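Long-range contacts in putative Fe-S biosynthesis protein (Lactobacillus acidophilus, PDB 2QGO), which probably takes part in the biosynthesis of iron-sulphur clusters, although its exact role is not established: residues K24-T30 and F50-D56; G35-I39 and L118-N122; V58-V64 and Y75-D80; G95-L99 and G108-I112. All coordinates share one frame; numbering follows the deposited sequence.

Contact 1. Residues K24-T30 and F50-D56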
# COMPACT_ATOMS: atom_id res chain seq x y z
N LYS A 24 -10.37 2.97 3.60
CA LYS A 24 -9.56 2.65 4.77
C LYS A 24 -8.24 3.40 4.84
O LYS A 24 -7.86 4.13 3.92
CB LYS A 24 -9.25 1.15 4.78
CG LYS A 24 -10.47 0.24 4.77
CD LYS A 24 -11.19 0.26 6.09
CE LYS A 24 -12.26 -0.81 6.14
NZ LYS A 24 -13.00 -0.74 7.43
N ILE A 25 -7.54 3.21 5.96
CA ILE A 25 -6.24 3.80 6.13
C ILE A 25 -5.34 2.85 5.35
O ILE A 25 -5.27 1.66 5.66
CB ILE A 25 -5.80 3.82 7.61
CG1 ILE A 25 -6.78 4.67 8.43
CG2 ILE A 25 -4.37 4.32 7.73
CD1 ILE A 25 -6.94 6.10 7.93
N LEU A 26 -4.66 3.36 4.33
CA LEU A 26 -3.79 2.50 3.53
C LEU A 26 -2.32 2.80 3.79
O LEU A 26 -1.93 3.96 3.92
CB LEU A 26 -4.08 2.66 2.04
CG LEU A 26 -5.51 2.33 1.62
CD1 LEU A 26 -5.65 2.57 0.12
CD2 LEU A 26 -5.85 0.88 1.98
N ILE A 27 -1.53 1.75 3.88
CA ILE A 27 -0.10 1.87 4.13
C ILE A 27 0.66 1.16 3.02
O ILE A 27 0.55 -0.05 2.86
CB ILE A 27 0.28 1.22 5.48
CG1 ILE A 27 -0.46 1.93 6.62
CG2 ILE A 27 1.79 1.25 5.67
CD1 ILE A 27 -0.34 1.23 7.96
N LEU A 28 1.42 1.92 2.25
CA LEU A 28 2.22 1.36 1.16
C LEU A 28 3.63 1.18 1.69
O LEU A 28 4.25 2.12 2.16
CB LEU A 28 2.22 2.31 -0.04
CG LEU A 28 3.14 1.98 -1.23
CD1 LEU A 28 2.76 0.62 -1.83
CD2 LEU A 28 3.01 3.09 -2.29
N ILE A 29 4.14 -0.04 1.63
CA ILE A 29 5.48 -0.30 2.12
C ILE A 29 6.19 -1.36 1.30
O ILE A 29 5.56 -2.06 0.50
CB ILE A 29 5.45 -0.77 3.57
CG1 ILE A 29 4.63 -2.05 3.66
CG2 ILE A 29 4.86 0.31 4.46
CD1 ILE A 29 4.72 -2.74 5.00
N THR A 30 7.50 -1.46 1.49
CA THR A 30 8.28 -2.47 0.80
C THR A 30 8.10 -3.67 1.69
O THR A 30 7.87 -3.54 2.89
CB THR A 30 9.79 -2.13 0.77
OG1 THR A 30 10.30 -2.21 2.11
CG2 THR A 30 10.03 -0.73 0.23
N PHE A 50 6.37 -4.76 -3.06
CA PHE A 50 5.58 -3.89 -2.20
C PHE A 50 4.21 -4.46 -1.89
O PHE A 50 3.73 -5.37 -2.56
CB PHE A 50 5.38 -2.51 -2.84
CG PHE A 50 6.66 -1.81 -3.20
CD1 PHE A 50 7.35 -2.16 -4.36
CD2 PHE A 50 7.17 -0.80 -2.40
CE1 PHE A 50 8.54 -1.52 -4.71
CE2 PHE A 50 8.37 -0.15 -2.74
CZ PHE A 50 9.04 -0.51 -3.90
N SER A 51 3.59 -3.92 -0.86
CA SER A 51 2.25 -4.36 -0.52
C SER A 51 1.46 -3.23 0.09
O SER A 51 2.02 -2.25 0.61
CB SER A 51 2.31 -5.56 0.44
OG SER A 51 3.11 -5.29 1.57
N ILE A 52 0.14 -3.34 -0.02
CA ILE A 52 -0.77 -2.35 0.53
C ILE A 52 -1.36 -2.95 1.79
O ILE A 52 -1.99 -4.00 1.75
CB ILE A 52 -1.93 -2.02 -0.44
CG1 ILE A 52 -1.44 -1.08 -1.54
CG2 ILE A 52 -3.10 -1.39 0.34
CD1 ILE A 52 -0.97 0.27 -1.01
N ILE A 53 -1.17 -2.27 2.91
CA ILE A 53 -1.70 -2.75 4.17
C ILE A 53 -2.85 -1.83 4.54
O ILE A 53 -2.68 -0.61 4.51
CB ILE A 53 -0.63 -2.69 5.28
CG1 ILE A 53 0.62 -3.45 4.83
CG2 ILE A 53 -1.18 -3.23 6.58
CD1 ILE A 53 0.34 -4.87 4.36
N TRP A 54 -4.00 -2.39 4.87
CA TRP A 54 -5.11 -1.53 5.27
C TRP A 54 -5.43 -1.64 6.76
O TRP A 54 -5.30 -2.70 7.36
CB TRP A 54 -6.37 -1.81 4.43
CG TRP A 54 -7.01 -3.13 4.63
CD1 TRP A 54 -6.80 -4.27 3.91
CD2 TRP A 54 -8.03 -3.45 5.60
NE1 TRP A 54 -7.62 -5.28 4.35
CE2 TRP A 54 -8.39 -4.81 5.39
CE3 TRP A 54 -8.67 -2.73 6.62
CZ2 TRP A 54 -9.36 -5.45 6.16
CZ3 TRP A 54 -9.64 -3.38 7.39
CH2 TRP A 54 -9.98 -4.72 7.15
N LEU A 55 -5.82 -0.51 7.35
CA LEU A 55 -6.16 -0.44 8.77
C LEU A 55 -7.39 0.43 8.94
O LEU A 55 -7.88 1.03 7.99
CB LEU A 55 -5.00 0.18 9.56
CG LEU A 55 -3.62 -0.48 9.60
CD1 LEU A 55 -2.67 0.44 10.36
CD2 LEU A 55 -3.68 -1.85 10.28
N ASP A 56 -7.91 0.50 10.17
CA ASP A 56 -9.07 1.34 10.42
C ASP A 56 -8.73 2.66 11.09
O ASP A 56 -9.54 3.57 11.15
CB ASP A 56 -10.12 0.57 11.21
CG ASP A 56 -10.92 -0.36 10.32
OD1 ASP A 56 -11.65 0.17 9.45
OD2 ASP A 56 -10.82 -1.59 10.47
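Ile27 and Ile53 face each other at the apolar centre, CB to CB 4.0 Å. From there the Ile27 CD1 methyl meets Leu55 CD1 at only 3.4 Å, a contact tighter than usual for two carbons. On the other face of the sheet Leu26 CD2 lies against Trp54 CB (3.7 Å) and Ile52 CG2, while Ile52 CD1 packs on Leu28 CD1 at 3.8 Å. The backbone between these two faces is an antiparallel pair with strand axes at 154°: Ile25 with Leu55, Ile27 with Ile53 and Ile29 with Ser51 each exchange two N-H...O bonds. At one end Thr30 CG2 meets Phe50 CE2 at 3.5 Å. Ser51 OG is buried here and finds no polar partner in the model. The polar edge lies at the other end. Lys24 bends at its second torsion (chi2 -72°), which lays CG and CE along the six-membered ring of Trp54 (CE to CZ3 3.9 Å) and brings NZ to 2.6 Å from Asp56 OD1, a salt bridge on the syn lone pair. An alanine here would probably leave the Asp56 carboxylate without its charged mate and remove the aliphatic cover that Lys24 gives the Trp54 ring. Strands 73-76 and 104-114 flank the pair as its sheet neighbours. The chemistry thus implies an apolar centre fixed by main-chain bonds, with its one cross-strand ion pair at the exposed end.

Contact 2. Residues G35-I39 and L118-N122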
# COMPACT_ATOMS: atom_id res chain seq x y z
N GLY A 35 9.53 -6.05 8.05
CA GLY A 35 8.54 -5.23 8.74
C GLY A 35 7.47 -6.01 9.48
O GLY A 35 7.26 -7.20 9.23
N LYS A 36 6.76 -5.33 10.37
CA LYS A 36 5.71 -5.98 11.14
C LYS A 36 4.53 -6.44 10.28
O LYS A 36 3.84 -7.40 10.64
CB LYS A 36 5.20 -5.08 12.28
CG LYS A 36 4.59 -3.75 11.86
CD LYS A 36 4.05 -3.01 13.09
CE LYS A 36 3.38 -1.70 12.74
NZ LYS A 36 2.92 -0.97 13.96
N TYR A 37 4.33 -5.79 9.13
CA TYR A 37 3.23 -6.15 8.23
C TYR A 37 3.62 -7.05 7.05
O TYR A 37 2.90 -7.09 6.04
CB TYR A 37 2.57 -4.88 7.69
CG TYR A 37 1.87 -4.04 8.73
CD1 TYR A 37 0.86 -4.59 9.52
CD2 TYR A 37 2.19 -2.69 8.91
CE1 TYR A 37 0.19 -3.82 10.47
CE2 TYR A 37 1.52 -1.91 9.86
CZ TYR A 37 0.52 -2.48 10.63
OH TYR A 37 -0.16 -1.73 11.56
N SER A 38 4.72 -7.78 7.16
CA SER A 38 5.18 -8.67 6.08
C SER A 38 4.13 -9.65 5.53
O SER A 38 3.45 -10.33 6.28
CB SER A 38 6.42 -9.43 6.54
OG SER A 38 7.05 -10.10 5.46
N ILE A 39 4.06 -9.72 4.19
CA ILE A 39 3.14 -10.55 3.39
C ILE A 39 1.68 -10.42 3.79
O ILE A 39 1.08 -9.35 3.62
CB ILE A 39 3.52 -12.08 3.37
CG1 ILE A 39 3.18 -12.75 4.70
CG2 ILE A 39 4.99 -12.25 3.00
CD1 ILE A 39 1.73 -13.25 4.78
N LEU A 118 -2.80 -9.44 10.30
CA LEU A 118 -1.37 -9.74 10.30
C LEU A 118 -0.79 -9.71 11.71
O LEU A 118 -0.15 -10.66 12.14
CB LEU A 118 -0.61 -8.74 9.41
CG LEU A 118 -0.75 -9.00 7.91
CD1 LEU A 118 -0.25 -7.79 7.13
CD2 LEU A 118 0.03 -10.26 7.53
N LEU A 119 -1.02 -8.60 12.41
CA LEU A 119 -0.52 -8.44 13.78
C LEU A 119 -1.07 -9.52 14.73
O LEU A 119 -0.33 -10.07 15.55
CB LEU A 119 -0.90 -7.05 14.32
CG LEU A 119 -0.51 -5.85 13.45
CD1 LEU A 119 -0.88 -4.57 14.16
CD2 LEU A 119 0.99 -5.89 13.13
N LYS A 120 -2.36 -9.80 14.63
CA LYS A 120 -3.01 -10.81 15.47
C LYS A 120 -2.31 -12.16 15.34
O LYS A 120 -1.96 -12.80 16.34
CB LYS A 120 -4.48 -10.92 15.08
CG LYS A 120 -5.32 -11.85 15.96
CD LYS A 120 -6.80 -11.74 15.61
CE LYS A 120 -7.08 -12.13 14.15
NZ LYS A 120 -8.51 -11.86 13.77
N ALA A 121 -2.12 -12.60 14.10
CA ALA A 121 -1.45 -13.87 13.84
C ALA A 121 -0.01 -13.80 14.34
O ALA A 121 0.50 -14.75 14.93
CB ALA A 121 -1.48 -14.18 12.34
N ASN A 122 0.63 -12.66 14.10
CA ASN A 122 2.01 -12.46 14.55
C ASN A 122 2.08 -12.74 16.04
O ASN A 122 2.95 -13.48 16.51
CB ASN A 122 2.45 -11.02 14.28
CG ASN A 122 3.15 -10.86 12.93
OD1 ASN A 122 3.05 -11.73 12.05
ND2 ASN A 122 3.87 -9.75 12.76
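Tyr37 OH and Lys36 NZ, from the two turn residues that meet Leu119, converge on one oxygen, Asp59 OD2, the first by a hydrogen bond and the second by a salt bridge. That double grip fixes the far ends of both side chains. Along its length the phenol is met obliquely by Leu119, whose CD2 methyl stands 3.5 Å from Tyr37 CE1 and whose CD1 lies 3.9 Å from Tyr37 OH. One ring face is covered by Lys36 CG, 3.9 Å above the plane and displaced toward the rim. Tyr37 has CG anti to the carbonyl carbon (chi1 -66°); this places its ring beside Leu119, and it also packs on Ile27, Ile29 and Ile53 of the central sheet. Gly35 to Ser38 form a type I beta turn, closed by a weak bond of 3.3 Å from Ser38 N to Gly35 O, in the long connection between strands 25-30 and 50-55; the C-terminal helix 115-125 packs against this turn. Leu118 presents a fork to the turn's backbone: CD1 lies 3.4 Å from Tyr37 O, and CD2 is 3.6 Å from Ser38 O. Both are van der Waals contacts of methyl groups with carbonyl oxygens. One helical turn further on, Asn122 ND2 comes within 3.2 Å of Lys36 O. At the end of the turn Ser38 OG is hydrogen-bonded to Asp31 and, just past it, Ile39 CD1 touches Leu118 CD2 more loosely, at 4.4 Å.

Contact 3. Residues V58-V64 and Y75-D80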
# COMPACT_ATOMS: atom_id res chain seq x y z
N VAL A 58 -4.96 5.26 11.93
CA VAL A 58 -3.58 5.50 11.56
C VAL A 58 -2.59 4.77 12.47
O VAL A 58 -2.85 4.56 13.66
CB VAL A 58 -3.27 7.01 11.61
CG1 VAL A 58 -4.11 7.76 10.57
CG2 VAL A 58 -3.56 7.55 13.01
N ASP A 59 -1.47 4.35 11.88
CA ASP A 59 -0.41 3.67 12.62
C ASP A 59 0.71 4.71 12.75
O ASP A 59 1.28 5.15 11.76
CB ASP A 59 0.11 2.47 11.83
CG ASP A 59 1.15 1.66 12.60
OD1 ASP A 59 1.91 2.23 13.41
OD2 ASP A 59 1.22 0.43 12.38
N PRO A 60 1.02 5.13 13.99
CA PRO A 60 2.08 6.13 14.19
C PRO A 60 3.45 5.75 13.61
O PRO A 60 4.29 6.62 13.38
CB PRO A 60 2.11 6.32 15.71
CG PRO A 60 1.49 5.05 16.25
CD PRO A 60 0.38 4.78 15.27
N ASP A 61 3.68 4.46 13.36
CA ASP A 61 4.95 4.03 12.77
C ASP A 61 4.99 4.38 11.27
O ASP A 61 6.03 4.28 10.63
CB ASP A 61 5.14 2.51 12.91
CG ASP A 61 5.63 2.11 14.30
OD1 ASP A 61 5.81 3.00 15.17
OD2 ASP A 61 5.84 0.89 14.51
N TYR A 62 3.84 4.80 10.73
CA TYR A 62 3.74 5.16 9.31
C TYR A 62 2.96 6.46 9.20
O TYR A 62 1.82 6.47 8.75
CB TYR A 62 3.01 4.05 8.55
CG TYR A 62 3.72 2.72 8.59
CD1 TYR A 62 4.77 2.44 7.72
CD2 TYR A 62 3.38 1.75 9.53
CE1 TYR A 62 5.47 1.23 7.79
CE2 TYR A 62 4.06 0.54 9.60
CZ TYR A 62 5.11 0.29 8.73
OH TYR A 62 5.80 -0.89 8.80
N PRO A 63 3.60 7.59 9.57
CA PRO A 63 3.03 8.93 9.56
C PRO A 63 3.10 9.76 8.28
O PRO A 63 2.38 10.75 8.15
CB PRO A 63 3.80 9.61 10.67
CG PRO A 63 5.19 9.13 10.37
CD PRO A 63 4.99 7.64 10.06
N VAL A 64 3.97 9.37 7.36
CA VAL A 64 4.15 10.12 6.13
C VAL A 64 3.02 9.95 5.12
O VAL A 64 2.75 8.84 4.65
CB VAL A 64 5.47 9.76 5.45
CG1 VAL A 64 5.72 10.69 4.26
CG2 VAL A 64 6.60 9.85 6.47
N TYR A 75 -0.55 6.15 3.53
CA TYR A 75 0.67 6.52 4.24
C TYR A 75 1.86 5.60 3.96
O TYR A 75 1.73 4.58 3.29
CB TYR A 75 0.41 6.47 5.75
CG TYR A 75 -0.63 7.44 6.24
CD1 TYR A 75 -0.26 8.59 6.92
CD2 TYR A 75 -1.99 7.20 6.03
CE1 TYR A 75 -1.22 9.49 7.40
CE2 TYR A 75 -2.97 8.11 6.49
CZ TYR A 75 -2.57 9.25 7.18
OH TYR A 75 -3.49 10.16 7.66
N THR A 76 3.01 5.98 4.51
CA THR A 76 4.24 5.21 4.41
C THR A 76 5.17 5.68 5.53
O THR A 76 4.79 6.50 6.36
CB THR A 76 4.91 5.39 3.04
OG1 THR A 76 5.89 4.35 2.86
CG2 THR A 76 5.60 6.74 2.94
N SER A 77 6.39 5.16 5.56
CA SER A 77 7.35 5.55 6.58
C SER A 77 8.59 6.17 5.97
O SER A 77 8.79 6.14 4.75
CB SER A 77 7.75 4.34 7.44
OG SER A 77 8.45 3.35 6.70
N ASP A 78 9.43 6.77 6.80
CA ASP A 78 10.64 7.40 6.29
C ASP A 78 11.53 6.36 5.64
O ASP A 78 12.19 6.62 4.63
CB ASP A 78 11.35 8.15 7.42
CG ASP A 78 10.67 9.48 7.75
OD1 ASP A 78 10.39 10.24 6.79
OD2 ASP A 78 10.39 9.77 8.95
N PHE A 79 11.53 5.15 6.18
CA PHE A 79 12.33 4.08 5.61
C PHE A 79 11.79 3.63 4.25
O PHE A 79 12.55 3.47 3.29
CB PHE A 79 12.34 2.87 6.53
CG PHE A 79 12.96 1.66 5.90
CD1 PHE A 79 14.33 1.62 5.63
CD2 PHE A 79 12.17 0.56 5.55
CE1 PHE A 79 14.91 0.51 5.02
CE2 PHE A 79 12.74 -0.56 4.94
CZ PHE A 79 14.11 -0.59 4.67
N ASP A 80 10.49 3.39 4.19
CA ASP A 80 9.86 2.92 2.96
C ASP A 80 9.82 3.95 1.83
O ASP A 80 9.82 3.58 0.67
CB ASP A 80 8.44 2.42 3.26
CG ASP A 80 8.42 1.14 4.07
OD1 ASP A 80 8.84 0.07 3.54
OD2 ASP A 80 7.99 1.18 5.24
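Tyr62 CD1 meets Ser77 CB obliquely at 3.5 Å, while Asp80 OD2 lies at the ring edge, 3.6 Å from Tyr62 CE1 and near the ring plane, with the carboxylate turned 27° from it. Tyr75 reaches back across the 58-64 loop, its CB 3.3 Å from Tyr62 O, its ring edge turned to the carbonyl of Pro63, and its hydroxyl end beside Val58 CG1, which approaches obliquely. Next to these contacts, Val64 and Thr76 form an antiparallel hydrogen-bonded pair; Thr76 N to Val64 O is sound at 2.9 Å, while Val64 N to Thr76 O is weak and bent to 134°. Val64 CB runs alongside Thr76 CG2. A second shell positions these groups. Ser77 is the N-cap of helix 78-81: OG, held between the backbone N and the carbonyl carbon (chi1 65°), donates to Asp80 OD2 at 2.7 Å and accepts from Asp80 N at 3.2 Å. Replacing this serine by an alanine would probably leave Asp80 N without its capping acceptor and OD2 without its donor, setting the carboxylate beside Tyr62 freer to turn. Asp80 OD1 has a further partner in Thr30 N. On the other side an Asx turn (Asp61 N to Asp59 OD1, 2.8 Å), inside a type I turn from Asp59 to Tyr62, shapes the backbone leading into Tyr62, whose N bonds to Asp59 O. The CE1 approach suggests that the Asp80 carboxylate faces the slightly positive hydrogens of the aromatic edge, a mild electrostatic attraction added to the hydrogen bond from Ser77 OG.

Contact 4. Residues G95-L99 and G108-I112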
# COMPACT_ATOMS: atom_id res chain seq x y z
N GLY A 95 -5.34 -9.47 -13.22
CA GLY A 95 -5.62 -9.93 -11.87
C GLY A 95 -4.66 -9.48 -10.79
O GLY A 95 -4.62 -10.07 -9.71
N SER A 96 -3.87 -8.43 -11.05
CA SER A 96 -2.93 -7.98 -10.04
C SER A 96 -2.76 -6.47 -9.93
O SER A 96 -2.92 -5.73 -10.90
CB SER A 96 -1.57 -8.62 -10.29
OG SER A 96 -1.16 -8.42 -11.64
N LEU A 97 -2.45 -6.01 -8.72
CA LEU A 97 -2.20 -4.60 -8.46
C LEU A 97 -0.76 -4.37 -8.89
O LEU A 97 0.11 -5.18 -8.58
CB LEU A 97 -2.33 -4.27 -6.97
CG LEU A 97 -3.67 -3.82 -6.40
CD1 LEU A 97 -3.52 -3.61 -4.90
CD2 LEU A 97 -4.12 -2.52 -7.07
N SER A 98 -0.50 -3.28 -9.60
CA SER A 98 0.85 -2.98 -10.04
C SER A 98 1.19 -1.53 -9.68
O SER A 98 0.37 -0.63 -9.86
CB SER A 98 0.97 -3.17 -11.54
OG SER A 98 0.18 -2.21 -12.23
N LEU A 99 2.40 -1.33 -9.18
CA LEU A 99 2.87 -0.00 -8.80
C LEU A 99 4.02 0.43 -9.71
O LEU A 99 4.93 -0.34 -9.98
CB LEU A 99 3.34 -0.02 -7.35
CG LEU A 99 3.91 1.31 -6.83
CD1 LEU A 99 2.79 2.34 -6.67
CD2 LEU A 99 4.62 1.07 -5.51
N GLY A 108 4.97 -5.45 -10.20
CA GLY A 108 3.82 -5.84 -11.00
C GLY A 108 2.78 -6.68 -10.27
O GLY A 108 1.70 -6.95 -10.81
N SER A 109 3.10 -7.10 -9.05
CA SER A 109 2.16 -7.91 -8.29
C SER A 109 2.17 -7.52 -6.81
O SER A 109 2.68 -8.26 -5.97
CB SER A 109 2.47 -9.40 -8.46
OG SER A 109 3.86 -9.66 -8.30
N VAL A 110 1.60 -6.35 -6.53
CA VAL A 110 1.52 -5.82 -5.17
C VAL A 110 0.46 -6.58 -4.39
O VAL A 110 -0.66 -6.77 -4.86
CB VAL A 110 1.14 -4.31 -5.18
CG1 VAL A 110 1.11 -3.77 -3.74
CG2 VAL A 110 2.13 -3.51 -6.03
N ASP A 111 0.81 -7.00 -3.18
CA ASP A 111 -0.12 -7.73 -2.33
C ASP A 111 -0.93 -6.79 -1.42
O ASP A 111 -0.53 -5.66 -1.16
CB ASP A 111 0.63 -8.73 -1.45
CG ASP A 111 1.49 -9.68 -2.25
OD1 ASP A 111 0.98 -10.29 -3.21
OD2 ASP A 111 2.69 -9.82 -1.91
N ILE A 112 -2.07 -7.27 -0.97
CA ILE A 112 -2.92 -6.51 -0.07
C ILE A 112 -3.07 -7.32 1.21
O ILE A 112 -3.37 -8.52 1.16
CB ILE A 112 -4.31 -6.27 -0.65
CG1 ILE A 112 -4.23 -5.23 -1.78
CG2 ILE A 112 -5.26 -5.80 0.45
CD1 ILE A 112 -5.55 -5.04 -2.49
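The flat peptide group joining Leu97 to Ser98 is met on its two sides by different parts of segment 108-112. The Val110 CG2 methyl stands over one side; Gly108 O lies toward the other. Val110 N approaches the oxygen end, tilted 30° from the carbonyl plane, and gives Leu97 O a good hydrogen bond of 2.8 Å with an N-H...O angle of 163°. Gly108 O comes within 3.3 Å of Leu97 O, but both are acceptors and do not bond. Val110 CG2 continues to Leu99, 3.9 Å from Leu99 CB, because the valine has CG1 anti to the backbone N, which leaves CG2 on the side of strand 96-101. Leu97 carries the apolar part: its CB is 3.9 Å from Val110 CB, and its CD1 meets Ile112 CD1 at 3.5 Å, tight for carbons, with the two side chains crossing at about a right angle. Tyr15 of helix 10-18 touches both Leu97 and Ile112, so the helix covers this pair. At the far edge Ser96 OG lies near Gly108 O at 3.3 Å, a weak and unsettled bond, since Asn93 O is also within reach. The short strand axes are inclined at 122°, well away from antiparallel. Strands 96-101 and 104-114 form a beta hairpin, and this angle reflects the corner at Gly108 and Ser109, beyond which the broken second strand runs beside strand 50-55.

In the fold
From the N terminus, strand 25-30 leads into the connection carrying 35-39, and contact 1 closes it when strand 50-55 returns. Contact 2 starts inside that loop and ends on the C-terminal helix, so the two cross along the chain. Contact 3 follows contact 1 in series and joins the 58-64 turn to strand 73-76, the other sheet neighbour of strand 25-30. Contact 4 comes last, fastening the hairpin of strands 96-101 and 104-114, whose second strand borders strand 50-55. Contacts 3 and 4 both nest within the loop closed by contact 2 and lie on opposite sides of the chain's centre, their centres about 20 Å apart.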